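Local coordinates for protein inulin fructotransferase (Bacillus sp. snu-7, PDB 2INV) that probably cleaves inulin by intramolecular fructosyl transfer, releasing a cyclic di-fructose anhydride from the chain end, at residues A[174-179]-A[196-201]; A[219-224]-A[243-248]. All coordinates share one frame; numbering follows the deposited sequence.

How the interactions relate
Both contacts belong to the right-handed parallel beta-helix of this trimeric enzyme and follow one another along the chain, 174-179 with 196-201 first, then 219-224 with 243-248; their centres lie about 10 Å apart. Strands 174-176, 196-198, 219-221 and 243-245 lie in sequence next to one another, each a coil further along the helix. The middle pair joins the two contacts, with the side chain of Asn223 in interaction 2 reaching Asn200 and the Val197 carbonyl in interaction 1. Asn200, Asn223 and Asn247 thus follow one another at the same bend inside the coil, while the face bearing His174 and Arg196 in interaction 1, and Thr245 in interaction 2, meets neighbouring subunits.

Interaction 1 of 2, residues A[174-179]-A[196-201]; sequences HITGMG and RVNDNM
One face of the His174 imidazole carries the Arg196 guanidinium, stacked with the two planes 23° apart and their centres 4.2 Å from each other; the opposite face is covered near its rim by CG2 of Thr176. The Asn198 amide stands at the ring's edge, nearly coplanar with it. His174 has CG anti to the backbone N (chi1 -163°), and the Arg196 chain bends at chi3 (-59°) to lay NH1 over the ring. These groups sit on the outer face of two adjoining coils of a right-handed parallel beta-helix, at a subunit interface. There NH1 of Arg196 makes a salt bridge with Asp199 of a second subunit, which may keep the stacked cation in place and favour its charge.

Beneath them the strands run parallel. Ile175 N donates a hydrogen bond to Arg196 O at 2.7 Å, almost along the C=O axis. Ile175 O in turn accepts two bonds, from Asn198 N and from ND2 of Asn200 at 2.9 Å, both donors standing above the carbonyl plane. Ile175 and Val197 point to the other face, toward the interior of the coil.

Both chains turn after the strand, through Gly177 and Asp199 with positive phi. Here the Asn200 side chain, its CG anti to the carbonyl carbon, reaches back toward the preceding coil and spans the bend: besides its bond to Ile175 O, ND2 hydrogen-bonds to OD1 of Asn223 on the next coil. Beyond the turn, Met201 N bonds to Met178 O at 3.0 Å. On the outer side, Thr176 OG1 donates to Asn198 O, while a water bridges that hydroxyl to OD2 of Asp199, whose OD1 forms a salt bridge to Arg196 of the third subunit. At the other end of the Asn200 amide, OD1 receives Met178 N in its carbonyl plane, on a lone pair, at 2.9 Å.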
ATOM      1  N   HIS A 174       6.158   1.162 -13.946  1.00 11.20           N
ATOM      2  CA  HIS A 174       5.270   0.500 -12.998  1.00 11.22           C
ATOM      3  C   HIS A 174       5.455  -1.011 -13.097  1.00 11.87           C
ATOM      4  O   HIS A 174       5.294  -1.601 -14.175  1.00 10.77           O
ATOM      5  CB  HIS A 174       3.824   0.884 -13.316  1.00 11.72           C
ATOM      6  CG  HIS A 174       2.853   0.604 -12.214  1.00 12.62           C
ATOM      7  ND1 HIS A 174       3.225   0.048 -11.009  1.00 13.29           N
ATOM      8  CD2 HIS A 174       1.525   0.855 -12.116  1.00 11.48           C
ATOM      9  CE1 HIS A 174       2.170  -0.032 -10.219  1.00 12.14           C
ATOM     10  NE2 HIS A 174       1.127   0.450 -10.866  1.00 14.20           N
ATOM     11  N   ILE A 175       5.801  -1.625 -11.969  1.00 11.65           N
ATOM     12  CA  ILE A 175       6.021  -3.067 -11.898  1.00 12.75           C
ATOM     13  C   ILE A 175       5.114  -3.632 -10.809  1.00 12.30           C
ATOM     14  O   ILE A 175       5.466  -3.576  -9.630  1.00 12.02           O
ATOM     15  CB  ILE A 175       7.475  -3.385 -11.489  1.00 13.71           C
ATOM     16  CG1 ILE A 175       8.466  -2.735 -12.462  1.00 14.54           C
ATOM     17  CG2 ILE A 175       7.679  -4.894 -11.420  1.00 15.41           C
ATOM     18  CD1 ILE A 175       8.366  -3.248 -13.892  1.00 13.33           C
ATOM     19  N   THR A 176       3.953  -4.164 -11.178  1.00 11.76           N
ATOM     20  CA  THR A 176       3.057  -4.695 -10.157  1.00 12.40           C
ATOM     21  C   THR A 176       2.403  -6.052 -10.443  1.00 12.27           C
ATOM     22  O   THR A 176       2.288  -6.478 -11.583  1.00 12.33           O
ATOM     23  CB  THR A 176       1.959  -3.661  -9.818  1.00 12.49           C
ATOM     24  OG1 THR A 176       1.138  -4.165  -8.758  1.00 15.10           O
ATOM     25  CG2 THR A 176       1.095  -3.379 -11.038  1.00 14.73           C
ATOM     26  N   GLY A 177       2.002  -6.721  -9.365  1.00 13.04           N
ATOM     27  CA  GLY A 177       1.350  -8.020  -9.432  1.00 11.61           C
ATOM     28  C   GLY A 177       2.164  -9.149 -10.025  1.00 12.28           C
ATOM     29  O   GLY A 177       1.622 -10.183 -10.397  1.00 11.97           O
HETATM   30  N   MSE A 178       3.476  -8.974 -10.088  1.00 12.55           N
HETATM   31  CA  MSE A 178       4.340  -9.989 -10.682  1.00 12.72           C
HETATM   32  C   MSE A 178       4.759 -11.154  -9.801  1.00 12.43           C
HETATM   33  O   MSE A 178       4.576 -11.149  -8.574  1.00 12.24           O
HETATM   34  CB  MSE A 178       5.597  -9.334 -11.249  1.00 12.20           C
HETATM   35  CG  MSE A 178       5.323  -8.187 -12.222  1.00 13.76           C
HETATM   36 SE   MSE A 178       5.280  -8.740 -14.061  1.00 16.80          SE
HETATM   37  CE  MSE A 178       6.841  -9.880 -14.034  1.00 15.45           C
ATOM     38  N   GLY A 179       5.326 -12.157 -10.465  1.00 12.26           N
ATOM     39  CA  GLY A 179       5.807 -13.345  -9.794  1.00 12.41           C
ATOM     40  C   GLY A 179       7.172 -13.652 -10.373  1.00 13.04           C
ATOM     41  O   GLY A 179       7.300 -13.921 -11.572  1.00 14.43           O
ATOM     42  N   ARG A 196       7.691   2.594  -9.658  1.00 14.67           N
ATOM     43  CA  ARG A 196       6.846   1.940  -8.701  1.00 14.39           C
ATOM     44  C   ARG A 196       6.947   0.444  -8.817  1.00 13.65           C
ATOM     45  O   ARG A 196       6.714  -0.144  -9.879  1.00 14.43           O
ATOM     46  CB  ARG A 196       5.407   2.358  -8.862  1.00 16.47           C
ATOM     47  CG  ARG A 196       4.999   3.365  -7.823  1.00 20.43           C
ATOM     48  CD  ARG A 196       3.612   3.787  -8.105  1.00 23.07           C
ATOM     49  NE  ARG A 196       3.540   4.351  -9.442  1.00 24.99           N
ATOM     50  CZ  ARG A 196       2.420   4.420 -10.149  1.00 25.68           C
ATOM     51  NH1 ARG A 196       1.281   3.953  -9.644  1.00 25.28           N
ATOM     52  NH2 ARG A 196       2.432   4.968 -11.355  1.00 25.05           N
ATOM     53  N   VAL A 197       7.321  -0.147  -7.694  1.00 12.11           N
ATOM     54  CA  VAL A 197       7.485  -1.570  -7.554  1.00 12.01           C
ATOM     55  C   VAL A 197       6.596  -1.875  -6.356  1.00 12.20           C
ATOM     56  O   VAL A 197       6.982  -1.648  -5.217  1.00 13.58           O
ATOM     57  CB  VAL A 197       8.963  -1.876  -7.254  1.00 11.24           C
ATOM     58  CG1 VAL A 197       9.162  -3.348  -6.992  1.00 12.13           C
ATOM     59  CG2 VAL A 197       9.833  -1.421  -8.419  1.00 10.57           C
ATOM     60  N   ASN A 198       5.393  -2.371  -6.623  1.00 12.36           N
ATOM     61  CA  ASN A 198       4.430  -2.657  -5.559  1.00 13.33           C
ATOM     62  C   ASN A 198       3.551  -3.874  -5.841  1.00 12.24           C
ATOM     63  O   ASN A 198       3.259  -4.185  -6.997  1.00 11.66           O
ATOM     64  CB  ASN A 198       3.517  -1.444  -5.358  1.00 14.37           C
ATOM     65  CG  ASN A 198       2.534  -1.272  -6.496  1.00 15.63           C
ATOM     66  OD1 ASN A 198       2.931  -1.020  -7.638  1.00 15.50           O
ATOM     67  ND2 ASN A 198       1.241  -1.422  -6.196  1.00 17.44           N
ATOM     68  N   ASP A 199       3.131  -4.545  -4.770  1.00 12.15           N
ATOM     69  CA  ASP A 199       2.254  -5.708  -4.862  1.00 12.21           C
ATOM     70  C   ASP A 199       2.860  -6.867  -5.672  1.00 11.83           C
ATOM     71  O   ASP A 199       2.168  -7.484  -6.483  1.00 11.42           O
ATOM     72  CB  ASP A 199       0.922  -5.286  -5.491  1.00 13.75           C
ATOM     73  CG  ASP A 199      -0.239  -6.152  -5.048  1.00 14.99           C
ATOM     74  OD1 ASP A 199      -0.120  -6.823  -4.003  1.00 14.53           O
ATOM     75  OD2 ASP A 199      -1.277  -6.156  -5.742  1.00 16.68           O
ATOM     76  N   ASN A 200       4.140  -7.168  -5.454  1.00 11.74           N
ATOM     77  CA  ASN A 200       4.797  -8.264  -6.171  1.00 11.76           C
ATOM     78  C   ASN A 200       5.294  -9.370  -5.254  1.00 12.43           C
ATOM     79  O   ASN A 200       5.435  -9.175  -4.045  1.00 13.40           O
ATOM     80  CB  ASN A 200       5.997  -7.767  -6.999  1.00 12.53           C
ATOM     81  CG  ASN A 200       5.659  -6.595  -7.883  1.00 12.47           C
ATOM     82  OD1 ASN A 200       5.119  -6.877  -9.066  1.00 12.44           O
ATOM     83  ND2 ASN A 200       5.891  -5.441  -7.512  1.00 13.61           N
HETATM   84  N   MSE A 201       5.572 -10.523  -5.860  1.00 13.07           N
HETATM   85  CA  MSE A 201       6.102 -11.688  -5.161  1.00 13.79           C
HETATM   86  C   MSE A 201       7.418 -12.055  -5.825  1.00 13.66           C
HETATM   87  O   MSE A 201       7.433 -12.664  -6.902  1.00 13.88           O
HETATM   88  CB  MSE A 201       5.124 -12.856  -5.254  1.00 14.82           C
HETATM   89  CG  MSE A 201       5.671 -14.191  -4.762  1.00 17.97           C
HETATM   90 SE   MSE A 201       6.237 -14.159  -2.937  1.00 22.60          SE
HETATM   91  CE  MSE A 201       4.517 -14.329  -2.095  1.00 22.92           C
TER
HETATM   92  O   HOH W   1      -1.291  -5.211  -8.349  1.00 23.77           O
HETATM   93  O   HOH W   2       2.009 -10.704  -7.223  1.00 14.07           O

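Interaction 2 of 2, residues A[219-224]-A[243-248]; sequences IVSGNH and LVTGNN. With 2PO (phosphonate), chain H.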
ATOM      1  N   ILE A 219       9.070   4.369  -5.317  1.00 10.68           N
ATOM      2  CA  ILE A 219       8.291   3.724  -4.271  1.00 12.15           C
ATOM      3  C   ILE A 219       8.373   2.219  -4.404  1.00 11.67           C
ATOM      4  O   ILE A 219       8.161   1.670  -5.486  1.00 11.95           O
ATOM      5  CB  ILE A 219       6.793   4.108  -4.330  1.00 12.22           C
ATOM      6  CG1 ILE A 219       6.605   5.603  -4.057  1.00 13.20           C
ATOM      7  CG2 ILE A 219       6.017   3.281  -3.318  1.00 12.77           C
ATOM      8  CD1 ILE A 219       5.176   6.063  -4.208  1.00 14.16           C
ATOM      9  N   VAL A 220       8.689   1.564  -3.295  1.00 11.22           N
ATOM     10  CA  VAL A 220       8.780   0.117  -3.254  1.00 11.52           C
ATOM     11  C   VAL A 220       7.972  -0.288  -2.032  1.00 11.61           C
ATOM     12  O   VAL A 220       8.453  -0.196  -0.902  1.00 10.75           O
ATOM     13  CB  VAL A 220      10.244  -0.359  -3.098  1.00 12.50           C
ATOM     14  CG1 VAL A 220      10.302  -1.882  -3.089  1.00 13.53           C
ATOM     15  CG2 VAL A 220      11.101   0.183  -4.233  1.00 12.27           C
ATOM     16  N   SER A 221       6.735  -0.715  -2.265  1.00 11.83           N
ATOM     17  CA  SER A 221       5.850  -1.099  -1.175  1.00 13.04           C
ATOM     18  C   SER A 221       4.956  -2.293  -1.487  1.00 12.73           C
ATOM     19  O   SER A 221       4.813  -2.689  -2.646  1.00 12.40           O
ATOM     20  CB  SER A 221       4.973   0.091  -0.785  1.00 14.88           C
ATOM     21  OG  SER A 221       4.052   0.386  -1.802  1.00 19.62           O
ATOM     22  N   GLY A 222       4.339  -2.834  -0.439  1.00 13.10           N
ATOM     23  CA  GLY A 222       3.438  -3.967  -0.582  1.00 13.06           C
ATOM     24  C   GLY A 222       4.003  -5.221  -1.230  1.00 12.51           C
ATOM     25  O   GLY A 222       3.243  -6.062  -1.718  1.00 13.89           O
ATOM     26  N   ASN A 223       5.326  -5.371  -1.215  1.00 12.10           N
ATOM     27  CA  ASN A 223       5.964  -6.535  -1.824  1.00 12.00           C
ATOM     28  C   ASN A 223       6.399  -7.629  -0.845  1.00 12.00           C
ATOM     29  O   ASN A 223       6.659  -7.365   0.331  1.00 12.20           O
ATOM     30  CB  ASN A 223       7.193  -6.111  -2.635  1.00 11.02           C
ATOM     31  CG  ASN A 223       6.885  -5.033  -3.657  1.00 12.96           C
ATOM     32  OD1 ASN A 223       6.256  -5.425  -4.759  1.00 10.85           O
ATOM     33  ND2 ASN A 223       7.203  -3.858  -3.457  1.00 11.87           N
ATOM     34  N   HIS A 224       6.478  -8.856  -1.367  1.00 13.27           N
ATOM     35  CA  HIS A 224       6.900 -10.060  -0.637  1.00 12.92           C
ATOM     36  C   HIS A 224       8.282 -10.431  -1.199  1.00 13.42           C
ATOM     37  O   HIS A 224       8.368 -10.811  -2.367  1.00 14.25           O
ATOM     38  CB  HIS A 224       5.962 -11.234  -0.951  1.00 13.65           C
ATOM     39  CG  HIS A 224       4.759 -11.348  -0.059  1.00 13.04           C
ATOM     40  ND1 HIS A 224       4.846 -11.653   1.283  1.00 14.63           N
ATOM     41  CD2 HIS A 224       3.432 -11.291  -0.338  1.00 12.05           C
ATOM     42  CE1 HIS A 224       3.630 -11.782   1.789  1.00 12.80           C
ATOM     43  NE2 HIS A 224       2.755 -11.568   0.826  1.00 14.78           N
ATOM     44  N   LEU A 243      10.999   5.597  -0.992  1.00 11.28           N
ATOM     45  CA  LEU A 243      10.054   5.241   0.052  1.00 12.83           C
ATOM     46  C   LEU A 243       9.938   3.729   0.000  1.00 12.06           C
ATOM     47  O   LEU A 243       9.604   3.157  -1.038  1.00 12.89           O
ATOM     48  CB  LEU A 243       8.681   5.851  -0.229  1.00 13.66           C
ATOM     49  CG  LEU A 243       7.923   6.539   0.906  1.00 16.87           C
ATOM     50  CD1 LEU A 243       6.454   6.623   0.521  1.00 13.63           C
ATOM     51  CD2 LEU A 243       8.078   5.772   2.200  1.00 16.02           C
ATOM     52  N   VAL A 244      10.234   3.081   1.115  1.00 11.73           N
ATOM     53  CA  VAL A 244      10.131   1.638   1.178  1.00 10.87           C
ATOM     54  C   VAL A 244       9.208   1.430   2.364  1.00 10.76           C
ATOM     55  O   VAL A 244       9.545   1.755   3.505  1.00 10.11           O
ATOM     56  CB  VAL A 244      11.519   1.017   1.363  1.00 10.54           C
ATOM     57  CG1 VAL A 244      11.416  -0.495   1.412  1.00 12.21           C
ATOM     58  CG2 VAL A 244      12.409   1.438   0.198  1.00 10.76           C
ATOM     59  N   THR A 245       8.031   0.889   2.073  1.00 11.14           N
ATOM     60  CA  THR A 245       7.009   0.730   3.088  1.00 11.18           C
ATOM     61  C   THR A 245       6.078  -0.468   2.865  1.00 11.11           C
ATOM     62  O   THR A 245       5.813  -0.864   1.730  1.00 11.11           O
ATOM     63  CB  THR A 245       6.163   2.011   3.109  1.00 11.55           C
ATOM     64  OG1 THR A 245       5.077   2.149   1.979  1.00 10.06           O
ATOM     65  CG2 THR A 245       6.873   3.294   3.295  1.00 12.02           C
ATOM     66  N   GLY A 246       5.573  -1.020   3.964  1.00 10.82           N
ATOM     67  CA  GLY A 246       4.649  -2.140   3.897  1.00 10.21           C
ATOM     68  C   GLY A 246       5.118  -3.365   3.137  1.00  9.91           C
ATOM     69  O   GLY A 246       4.317  -4.066   2.526  1.00 11.17           O
ATOM     70  N   ASN A 247       6.415  -3.633   3.168  1.00  9.27           N
ATOM     71  CA  ASN A 247       6.949  -4.802   2.488  1.00  9.50           C
ATOM     72  C   ASN A 247       7.204  -5.879   3.524  1.00 10.51           C
ATOM     73  O   ASN A 247       7.523  -5.580   4.677  1.00 11.06           O
ATOM     74  CB  ASN A 247       8.264  -4.463   1.780  1.00 10.04           C
ATOM     75  CG  ASN A 247       8.085  -3.454   0.673  1.00 10.33           C
ATOM     76  OD1 ASN A 247       7.612  -3.783  -0.420  1.00 10.23           O
ATOM     77  ND2 ASN A 247       8.451  -2.208   0.953  1.00 10.30           N
ATOM     78  N   ASN A 248       7.057  -7.132   3.116  1.00 10.65           N
ATOM     79  CA  ASN A 248       7.309  -8.243   4.018  1.00 11.59           C
ATOM     80  C   ASN A 248       8.524  -8.952   3.449  1.00 13.22           C
ATOM     81  O   ASN A 248       8.409  -9.808   2.574  1.00 13.34           O
ATOM     82  CB  ASN A 248       6.108  -9.184   4.062  1.00 11.92           C
ATOM     83  CG  ASN A 248       6.175 -10.152   5.225  1.00 12.00           C
ATOM     84  OD1 ASN A 248       7.187 -10.815   5.431  1.00 12.97           O
ATOM     85  ND2 ASN A 248       5.098 -10.232   6.001  1.00  9.57           N
TER
HETATM   86  P   2PO H1001       1.563   1.404   3.604  1.00 37.47           P
HETATM   87  O1P 2PO H1001       0.718   2.629   3.081  1.00 33.28           O
HETATM   88  O2P 2PO H1001       2.697   1.126   2.527  1.00 33.66           O
HETATM   89  O3P 2PO H1001       0.795   0.207   4.055  1.00 33.59           O
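The Asn247 side chain places CG beside the backbone N and anti to the carbonyl carbon (chi1 -64°), and leans toward the preceding coil. Its CB lies 3.6 Å from Asn223 O, and CG lies 3.7 Å from CA of Ser221. From there the amide divides. ND2 donates to Val220 O at 2.7 Å, nearly straight (170°) and in its own amide plane, although it meets that carbonyl from above; Thr245 N is the second donor to the same oxygen. OD1 accepts two bonds, from Asn223 N at 2.9 Å and from Asn223 ND2, the two amides lying side by side and nearly coplanar. Such inward asparagines, stacked coil upon coil at the bend of a parallel beta-helix, form an asparagine stack. Asn223, itself bonded to Asn200, continues it on one side, and on the other Asn270 bonds to Asn247 N. The bend itself uses Gly222 and Gly246, both with positive phi. Before it, Val220 and Val244 turn their side chains to the interior, CB of the first 4.3 Å from CG2 of the second. On the outer face Thr245 OG1, between the backbone N and the carbonyl carbon (chi1 79°), donates to O2P of a phosphonate at 2.6 Å, and the Thr245 hydroxyls of the second and third subunits hydrogen-bond to the same phosphonate.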